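Local coordinates for protein DNA polymerase III subunit beta (Pseudomonas aeruginosa, PDB 4TSZ) that forms a ring-shaped sliding clamp, a dimer that tethers DNA polymerases and other proteins to DNA and so confers processivity, at residues E[31-36]-E[110-115]; E[146-151]-E[155-160]; E[295-298]-E[302-305]. All blocks are in the same frame, centred on the assembly; numbering follows the deposited sequence.

Interaction 1: E[31-36]-E[110-115]; sequences LSNVLL and STLPAN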
loop_
_atom_site.group_PDB
_atom_site.type_symbol
_atom_site.label_atom_id
_atom_site.label_comp_id
_atom_site.label_asym_id
_atom_site.label_seq_id
_atom_site.Cartn_x
_atom_site.Cartn_y
_atom_site.Cartn_z
ATOM N N LEU E 31 -21.287 14.664 -8.975
ATOM C CA LEU E 31 -20.914 13.708 -7.927
ATOM C C LEU E 31 -19.423 13.725 -7.595
ATOM O O LEU E 31 -19.044 13.326 -6.497
ATOM C CB LEU E 31 -21.355 12.292 -8.334
ATOM C CG LEU E 31 -22.470 11.665 -7.487
ATOM C CD1 LEU E 31 -23.813 12.362 -7.723
ATOM C CD2 LEU E 31 -22.603 10.183 -7.789
ATOM N N SER E 32 -18.579 14.193 -8.546
ATOM C CA SER E 32 -17.130 14.326 -8.383
ATOM C C SER E 32 -16.792 15.635 -7.667
ATOM O O SER E 32 -15.640 15.857 -7.296
ATOM C CB SER E 32 -16.441 14.309 -9.746
ATOM O OG SER E 32 -16.530 13.029 -10.346
ATOM N N ASN E 33 -17.802 16.511 -7.506
ATOM C CA ASN E 33 -17.654 17.831 -6.920
ATOM C C ASN E 33 -18.039 17.952 -5.456
ATOM O O ASN E 33 -18.865 17.185 -4.946
ATOM C CB ASN E 33 -18.401 18.874 -7.769
ATOM C CG ASN E 33 -17.769 19.167 -9.112
ATOM O OD1 ASN E 33 -16.891 18.454 -9.582
ATOM N ND2 ASN E 33 -18.184 20.252 -9.751
ATOM N N VAL E 34 -17.413 18.935 -4.780
ATOM C CA VAL E 34 -17.723 19.324 -3.420
ATOM C C VAL E 34 -18.652 20.539 -3.513
ATOM O O VAL E 34 -18.367 21.474 -4.268
ATOM C CB VAL E 34 -16.471 19.570 -2.507
ATOM C CG1 VAL E 34 -15.495 20.571 -3.113
ATOM C CG2 VAL E 34 -16.883 20.015 -1.110
ATOM N N LEU E 35 -19.775 20.511 -2.782
ATOM C CA LEU E 35 -20.689 21.648 -2.727
ATOM C C LEU E 35 -20.141 22.624 -1.669
ATOM O O LEU E 35 -19.933 22.233 -0.522
ATOM C CB LEU E 35 -22.124 21.203 -2.375
ATOM C CG LEU E 35 -23.138 22.318 -2.010
ATOM C CD1 LEU E 35 -23.471 23.198 -3.209
ATOM C CD2 LEU E 35 -24.402 21.738 -1.387
ATOM N N LEU E 36 -19.890 23.877 -2.075
ATOM C CA LEU E 36 -19.396 24.958 -1.214
ATOM C C LEU E 36 -20.554 25.925 -1.002
ATOM O O LEU E 36 -21.126 26.404 -1.976
ATOM C CB LEU E 36 -18.229 25.689 -1.916
ATOM C CG LEU E 36 -16.769 25.326 -1.591
ATOM C CD1 LEU E 36 -16.577 23.861 -1.150
ATOM C CD2 LEU E 36 -15.859 25.692 -2.747
ATOM N N SER E 110 -12.800 24.664 -12.845
ATOM C CA SER E 110 -14.101 24.599 -13.499
ATOM C C SER E 110 -15.159 24.367 -12.403
ATOM O O SER E 110 -14.833 23.873 -11.324
ATOM C CB SER E 110 -14.135 23.467 -14.526
ATOM O OG SER E 110 -14.056 22.204 -13.880
ATOM N N THR E 111 -16.401 24.786 -12.645
ATOM C CA THR E 111 -17.467 24.609 -11.661
ATOM C C THR E 111 -18.713 23.977 -12.301
ATOM O O THR E 111 -18.852 23.955 -13.518
ATOM C CB THR E 111 -17.859 25.957 -11.001
ATOM O OG1 THR E 111 -18.546 26.766 -11.953
ATOM C CG2 THR E 111 -16.685 26.717 -10.395
ATOM N N LEU E 112 -19.637 23.516 -11.453
ATOM C CA LEU E 112 -20.947 23.022 -11.850
ATOM C C LEU E 112 -21.960 23.685 -10.913
ATOM O O LEU E 112 -21.655 23.889 -9.734
ATOM C CB LEU E 112 -21.064 21.476 -11.871
ATOM C CG LEU E 112 -20.341 20.758 -13.025
ATOM C CD1 LEU E 112 -20.324 19.261 -12.820
ATOM C CD2 LEU E 112 -20.970 21.093 -14.379
ATOM N N PRO E 113 -23.125 24.135 -11.439
ATOM C CA PRO E 113 -24.108 24.820 -10.579
ATOM C C PRO E 113 -24.500 24.044 -9.325
ATOM O O PRO E 113 -24.656 22.818 -9.363
ATOM C CB PRO E 113 -25.306 25.030 -11.516
ATOM C CG PRO E 113 -24.723 25.021 -12.881
ATOM C CD PRO E 113 -23.629 24.012 -12.825
ATOM N N ALA E 114 -24.627 24.771 -8.201
ATOM C CA ALA E 114 -25.029 24.210 -6.914
ATOM C C ALA E 114 -26.462 23.657 -6.945
ATOM O O ALA E 114 -26.761 22.724 -6.200
ATOM C CB ALA E 114 -24.879 25.251 -5.827
ATOM N N ASN E 115 -27.330 24.196 -7.835
ATOM C CA ASN E 115 -28.711 23.716 -7.997
ATOM C C ASN E 115 -28.775 22.281 -8.556
ATOM O O ASN E 115 -29.785 21.597 -8.366
ATOM C CB ASN E 115 -29.589 24.699 -8.792
ATOM C CG ASN E 115 -29.108 25.033 -10.185
ATOM O OD1 ASN E 115 -29.132 24.203 -11.104
ATOM N ND2 ASN E 115 -28.740 26.289 -10.394
HETATM O O HOH W 1 -16.684 21.324 -12.257
#
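The amide of N33 meets the side chain of L112, which comes over the nitrogen end of the amide from one face. N33 ND2 lies 3.8 Å from L112 CB and 3.9 Å from L112 CD1, and the two side chains cross at about a right angle. A water lies close to the amide plane at the same nitrogen: N33 ND2 donates to it at 3.1 Å, and the water donates in turn to S110 OG at 3.2 Å; S110 OG is also hydrogen-bonded to E302 of the second subunit. N33 ND2 is hydrogen-bonded to T70 OG1 as well, whose hydroxyl in turn donates to L112 O. These two polar partners and the packed leucine limit the amide's rotation. The CB of N33 already points at the facing loop, and CG beside the backbone N (chi1 -71°) sets the amide nitrogen against L112. Further along, the link is purely apolar. L35 leaves the strand sidelong and turns its CD1 branch to within 3.6 Å of A114 CB, at the start of a 3-10 turn. No direct hydrogen bond joins the two segments, so the polar link runs through water and T70. Strand 33-39 lies between strands 67-72 and 42-48 in an eight-stranded antiparallel sheet, and 110-115 passes alongside as the chain leaves strand 105-110, an outermost strand, within this chain, of a second sheet.

Interaction 2: E[146-151]-E[155-160]; sequences AMAQQD and YLNGML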
loop_
_atom_site.group_PDB
_atom_site.type_symbol
_atom_site.label_atom_id
_atom_site.label_comp_id
_atom_site.label_asym_id
_atom_site.label_seq_id
_atom_site.Cartn_x
_atom_site.Cartn_y
_atom_site.Cartn_z
ATOM N N ALA E 146 -17.898 -9.456 9.634
ATOM C CA ALA E 146 -18.914 -10.484 9.371
ATOM C C ALA E 146 -19.979 -10.106 8.362
ATOM O O ALA E 146 -20.724 -10.986 7.932
ATOM C CB ALA E 146 -19.555 -10.975 10.665
ATOM N N MET E 147 -20.045 -8.819 7.963
ATOM C CA MET E 147 -21.037 -8.357 6.979
ATOM C C MET E 147 -20.784 -9.054 5.662
ATOM O O MET E 147 -19.625 -9.324 5.300
ATOM C CB MET E 147 -20.943 -6.835 6.696
ATOM C CG MET E 147 -21.178 -5.937 7.888
ATOM S SD MET E 147 -21.195 -4.170 7.454
ATOM C CE MET E 147 -19.457 -3.888 7.037
ATOM N N ALA E 148 -21.853 -9.319 4.922
ATOM C CA ALA E 148 -21.690 -9.882 3.595
ATOM C C ALA E 148 -21.246 -8.740 2.664
ATOM O O ALA E 148 -21.401 -7.550 2.981
ATOM C CB ALA E 148 -22.998 -10.496 3.117
ATOM N N GLN E 149 -20.642 -9.124 1.553
ATOM C CA GLN E 149 -20.217 -8.227 0.504
ATOM C C GLN E 149 -20.812 -8.775 -0.781
ATOM O O GLN E 149 -20.549 -9.928 -1.155
ATOM C CB GLN E 149 -18.681 -8.186 0.438
ATOM C CG GLN E 149 -18.138 -6.999 -0.344
ATOM C CD GLN E 149 -16.632 -6.966 -0.323
ATOM O OE1 GLN E 149 -15.953 -7.761 -0.979
ATOM N NE2 GLN E 149 -16.068 -6.040 0.430
ATOM N N GLN E 150 -21.660 -7.982 -1.422
ATOM C CA GLN E 150 -22.306 -8.334 -2.689
ATOM C C GLN E 150 -23.127 -9.648 -2.678
ATOM O O GLN E 150 -23.270 -10.301 -3.710
ATOM C CB GLN E 150 -21.320 -8.222 -3.867
ATOM C CG GLN E 150 -20.733 -6.812 -4.034
ATOM C CD GLN E 150 -19.222 -6.792 -4.156
ATOM O OE1 GLN E 150 -18.508 -7.673 -3.647
ATOM N NE2 GLN E 150 -18.697 -5.765 -4.820
ATOM N N ASP E 151 -23.684 -10.018 -1.512
ATOM C CA ASP E 151 -24.559 -11.191 -1.417
ATOM C C ASP E 151 -25.883 -10.827 -2.078
ATOM O O ASP E 151 -26.337 -9.687 -1.962
ATOM C CB ASP E 151 -24.813 -11.597 0.041
ATOM C CG ASP E 151 -25.399 -12.995 0.229
ATOM O OD1 ASP E 151 -26.544 -13.226 -0.191
ATOM O OD2 ASP E 151 -24.734 -13.835 0.850
ATOM N N TYR E 155 -29.964 -7.451 2.174
ATOM C CA TYR E 155 -30.123 -7.050 3.583
ATOM C C TYR E 155 -28.943 -7.498 4.465
ATOM O O TYR E 155 -28.828 -7.041 5.605
ATOM C CB TYR E 155 -31.484 -7.529 4.164
ATOM C CG TYR E 155 -31.786 -8.983 3.877
ATOM C CD1 TYR E 155 -31.252 -9.993 4.670
ATOM C CD2 TYR E 155 -32.577 -9.351 2.790
ATOM C CE1 TYR E 155 -31.478 -11.334 4.382
ATOM C CE2 TYR E 155 -32.821 -10.691 2.496
ATOM C CZ TYR E 155 -32.272 -11.680 3.301
ATOM O OH TYR E 155 -32.490 -13.009 3.041
ATOM N N LEU E 156 -28.075 -8.386 3.932
ATOM C CA LEU E 156 -26.881 -8.879 4.620
ATOM C C LEU E 156 -25.657 -8.023 4.305
ATOM O O LEU E 156 -24.678 -8.084 5.045
ATOM C CB LEU E 156 -26.595 -10.356 4.273
ATOM C CG LEU E 156 -27.639 -11.411 4.678
ATOM C CD1 LEU E 156 -27.087 -12.807 4.460
ATOM C CD2 LEU E 156 -28.116 -11.235 6.143
ATOM N N ASN E 157 -25.716 -7.213 3.223
ATOM C CA ASN E 157 -24.620 -6.333 2.785
ATOM C C ASN E 157 -24.604 -5.035 3.587
ATOM O O ASN E 157 -24.632 -3.933 3.045
ATOM C CB ASN E 157 -24.675 -6.077 1.262
ATOM C CG ASN E 157 -24.697 -7.326 0.434
ATOM O OD1 ASN E 157 -24.015 -8.305 0.725
ATOM N ND2 ASN E 157 -25.481 -7.319 -0.620
ATOM N N GLY E 158 -24.561 -5.197 4.896
ATOM C CA GLY E 158 -24.570 -4.099 5.841
ATOM C C GLY E 158 -24.655 -4.571 7.268
ATOM O O GLY E 158 -24.514 -5.770 7.552
ATOM N N MET E 159 -24.882 -3.613 8.172
ATOM C CA MET E 159 -24.917 -3.864 9.603
ATOM C C MET E 159 -26.216 -3.472 10.239
ATOM O O MET E 159 -26.708 -2.359 10.032
ATOM C CB MET E 159 -23.752 -3.111 10.275
ATOM C CG MET E 159 -23.573 -3.412 11.766
ATOM S SD MET E 159 -22.157 -2.535 12.437
ATOM C CE MET E 159 -20.831 -3.349 11.565
ATOM N N LEU E 160 -26.751 -4.380 11.060
ATOM C CA LEU E 160 -27.934 -4.103 11.856
ATOM C C LEU E 160 -27.485 -3.282 13.068
ATOM O O LEU E 160 -26.483 -3.615 13.706
ATOM C CB LEU E 160 -28.636 -5.398 12.331
ATOM C CG LEU E 160 -29.808 -5.209 13.330
ATOM C CD1 LEU E 160 -31.038 -4.637 12.646
ATOM C CD2 LEU E 160 -30.153 -6.494 14.041
#
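N157 has the most surface buried here, and its amide takes hold of the backbone of D151 at both ends. N157 OD1 accepts from D151 N at 2.8 Å, a fairly straight bond (153° at the hydrogen) that approaches at an angle tilted from the carbonyl plane. N157 ND2 gives back a hydrogen to D151 O at 2.9 Å, in the plane of that carbonyl and on a lone pair. This two-point grip fixes the rotation of the amide and pins the chain at D151. The torsion places CG beside the backbone N (chi1 -55°), from where the amide can reach across to the loop; A148 CB packs against OD1 on the way. M147 is the second large contributor. Its CG rests 3.4 Å from G158 O, and SD then runs over the G158 peptide to M159, with M147 SD 4.0 Å from M159 CB. Beyond the strand, M147 also packs on I202 and L203 of helix 199-208. L156 meets the loop through its CB, 3.8 Å from A148 CB, and through its carbonyl: A148 N donates to L156 O at 3.1 Å, from above the carbonyl plane. G158 N reaches the same oxygen from the opposite face, so this acceptor serves two donors. A148 O is hydrogen-bonded to NH1 of R199, at the start of helix 199-208, the backbones of N157 and R199 are hydrogen-bonded, and the carboxylate of D151 forms a salt bridge with R153. The bond from G158 N to L156 O closes an inverse gamma turn centred on N157, through which the chain passes from a 3-10 turn into strand 158-164 of the central clamp domain.

Interaction 3: E[295-298]-E[302-305]; sequences QANN and EEAE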
loop_
_atom_site.group_PDB
_atom_site.type_symbol
_atom_site.label_atom_id
_atom_site.label_comp_id
_atom_site.label_asym_id
_atom_site.label_seq_id
_atom_site.Cartn_x
_atom_site.Cartn_y
_atom_site.Cartn_z
ATOM N N GLN E 295 -5.335 -29.540 11.906
ATOM C CA GLN E 295 -4.783 -30.097 10.679
ATOM C C GLN E 295 -5.348 -29.364 9.459
ATOM O O GLN E 295 -6.524 -28.999 9.438
ATOM C CB GLN E 295 -5.050 -31.608 10.603
ATOM C CG GLN E 295 -4.313 -32.324 9.485
ATOM C CD GLN E 295 -5.267 -33.056 8.578
ATOM O OE1 GLN E 295 -6.052 -32.454 7.832
ATOM N NE2 GLN E 295 -5.206 -34.380 8.609
ATOM N N ALA E 296 -4.490 -29.144 8.458
ATOM C CA ALA E 296 -4.851 -28.520 7.193
ATOM C C ALA E 296 -4.128 -29.202 6.045
ATOM O O ALA E 296 -2.944 -29.541 6.155
ATOM C CB ALA E 296 -4.512 -27.041 7.210
ATOM N N ASN E 297 -4.846 -29.403 4.937
ATOM C CA ASN E 297 -4.281 -29.971 3.712
ATOM C C ASN E 297 -4.870 -29.326 2.476
ATOM O O ASN E 297 -5.939 -28.707 2.543
ATOM C CB ASN E 297 -4.297 -31.509 3.674
ATOM C CG ASN E 297 -5.644 -32.135 3.907
ATOM O OD1 ASN E 297 -6.551 -32.045 3.076
ATOM N ND2 ASN E 297 -5.788 -32.810 5.033
ATOM N N ASN E 298 -4.126 -29.389 1.367
ATOM C CA ASN E 298 -4.520 -28.752 0.124
ATOM C C ASN E 298 -4.578 -29.768 -1.051
ATOM O O ASN E 298 -4.211 -30.932 -0.839
ATOM C CB ASN E 298 -3.591 -27.535 -0.144
ATOM C CG ASN E 298 -2.131 -27.857 -0.383
ATOM O OD1 ASN E 298 -1.752 -28.971 -0.760
ATOM N ND2 ASN E 298 -1.281 -26.852 -0.245
ATOM N N GLU E 302 -0.138 -31.299 0.373
ATOM C CA GLU E 302 0.720 -30.654 1.367
ATOM C C GLU E 302 -0.077 -30.604 2.665
ATOM O O GLU E 302 -1.291 -30.435 2.614
ATOM C CB GLU E 302 1.114 -29.249 0.918
ATOM C CG GLU E 302 2.007 -29.265 -0.310
ATOM C CD GLU E 302 2.368 -27.902 -0.857
ATOM O OE1 GLU E 302 1.497 -27.003 -0.836
ATOM O OE2 GLU E 302 3.511 -27.740 -1.342
ATOM N N GLU E 303 0.577 -30.807 3.815
ATOM C CA GLU E 303 -0.127 -30.881 5.091
ATOM C C GLU E 303 0.552 -30.144 6.234
ATOM O O GLU E 303 1.767 -30.212 6.379
ATOM C CB GLU E 303 -0.367 -32.354 5.465
ATOM C CG GLU E 303 -1.390 -32.568 6.565
ATOM C CD GLU E 303 -1.753 -34.022 6.769
ATOM O OE1 GLU E 303 -1.000 -34.728 7.476
ATOM O OE2 GLU E 303 -2.776 -34.462 6.197
ATOM N N ALA E 304 -0.254 -29.444 7.047
ATOM C CA ALA E 304 0.187 -28.725 8.241
ATOM C C ALA E 304 -0.548 -29.280 9.458
ATOM O O ALA E 304 -1.754 -29.553 9.393
ATOM C CB ALA E 304 -0.075 -27.241 8.098
ATOM N N GLU E 305 0.196 -29.492 10.553
ATOM C CA GLU E 305 -0.337 -30.030 11.804
ATOM C C GLU E 305 0.209 -29.275 12.992
ATOM O O GLU E 305 1.388 -28.915 13.016
ATOM C CB GLU E 305 -0.032 -31.529 11.957
ATOM C CG GLU E 305 -0.866 -32.427 11.060
ATOM C CD GLU E 305 -0.707 -33.919 11.279
ATOM O OE1 GLU E 305 -1.703 -34.652 11.089
ATOM O OE2 GLU E 305 0.414 -34.360 11.623
#
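N298 and E302 face each other across the mouth of a tight loop and share three hydrogen bonds. N298 ND2 donates to E302 OE1 at 2.8 Å, nearly straight (173°), within its own amide plane and onto the anti lone pair of the carboxylate. N298 OD1 takes E302 N at 3.1 Å from above its carbonyl plane, and N298 N makes a longer bond to E302 O at 3.3 Å. CG of N298 sits between backbone N and carbonyl carbon (chi1 65°), which swings the amide across to E302, just before strand 303-309. Next comes the A296-A304 hydrogen-bonded pair, with A296 N to A304 O at 2.9 Å and A304 N to A296 O at 2.8 Å. On the face bearing Q295 and E303, the amide of Q295 stacks on the carboxylate of E303, planes 17° apart, while Q295 CG touches E305 CG at 3.8 Å. Further out, the E302 carboxylate is held by the second subunit: K75 of that chain forms a salt bridge to OE1, and S110 of that chain bonds OE2, a setting that would probably keep the group ionised. Strands 291-297 and 303-309 form an antiparallel beta hairpin, and E303 to E305 continue the sheet into a strand of the second subunit, the head-to-tail interface by which beta clamps close their ring.

In the fold
The three contacts follow one another along the chain, in the N-terminal, central and C-terminal clamp domains. Centres of interactions 1 and 2 lie about 32 Å apart and those of 2 and 3 about 31 Å, while 1 and 3, on opposite sides of the chain's centre, are about 56 Å apart. Interactions 1 and 2 each involve a strand next to the edge of an eight-stranded sheet (33-39 and 158-164), whereas interaction 3 belongs to a sheet with four strands in this chain that continues into the second subunit. S110 of one subunit is hydrogen-bonded to E302 of the other, so interactions 1 and 3 meet at the interface that closes the ring.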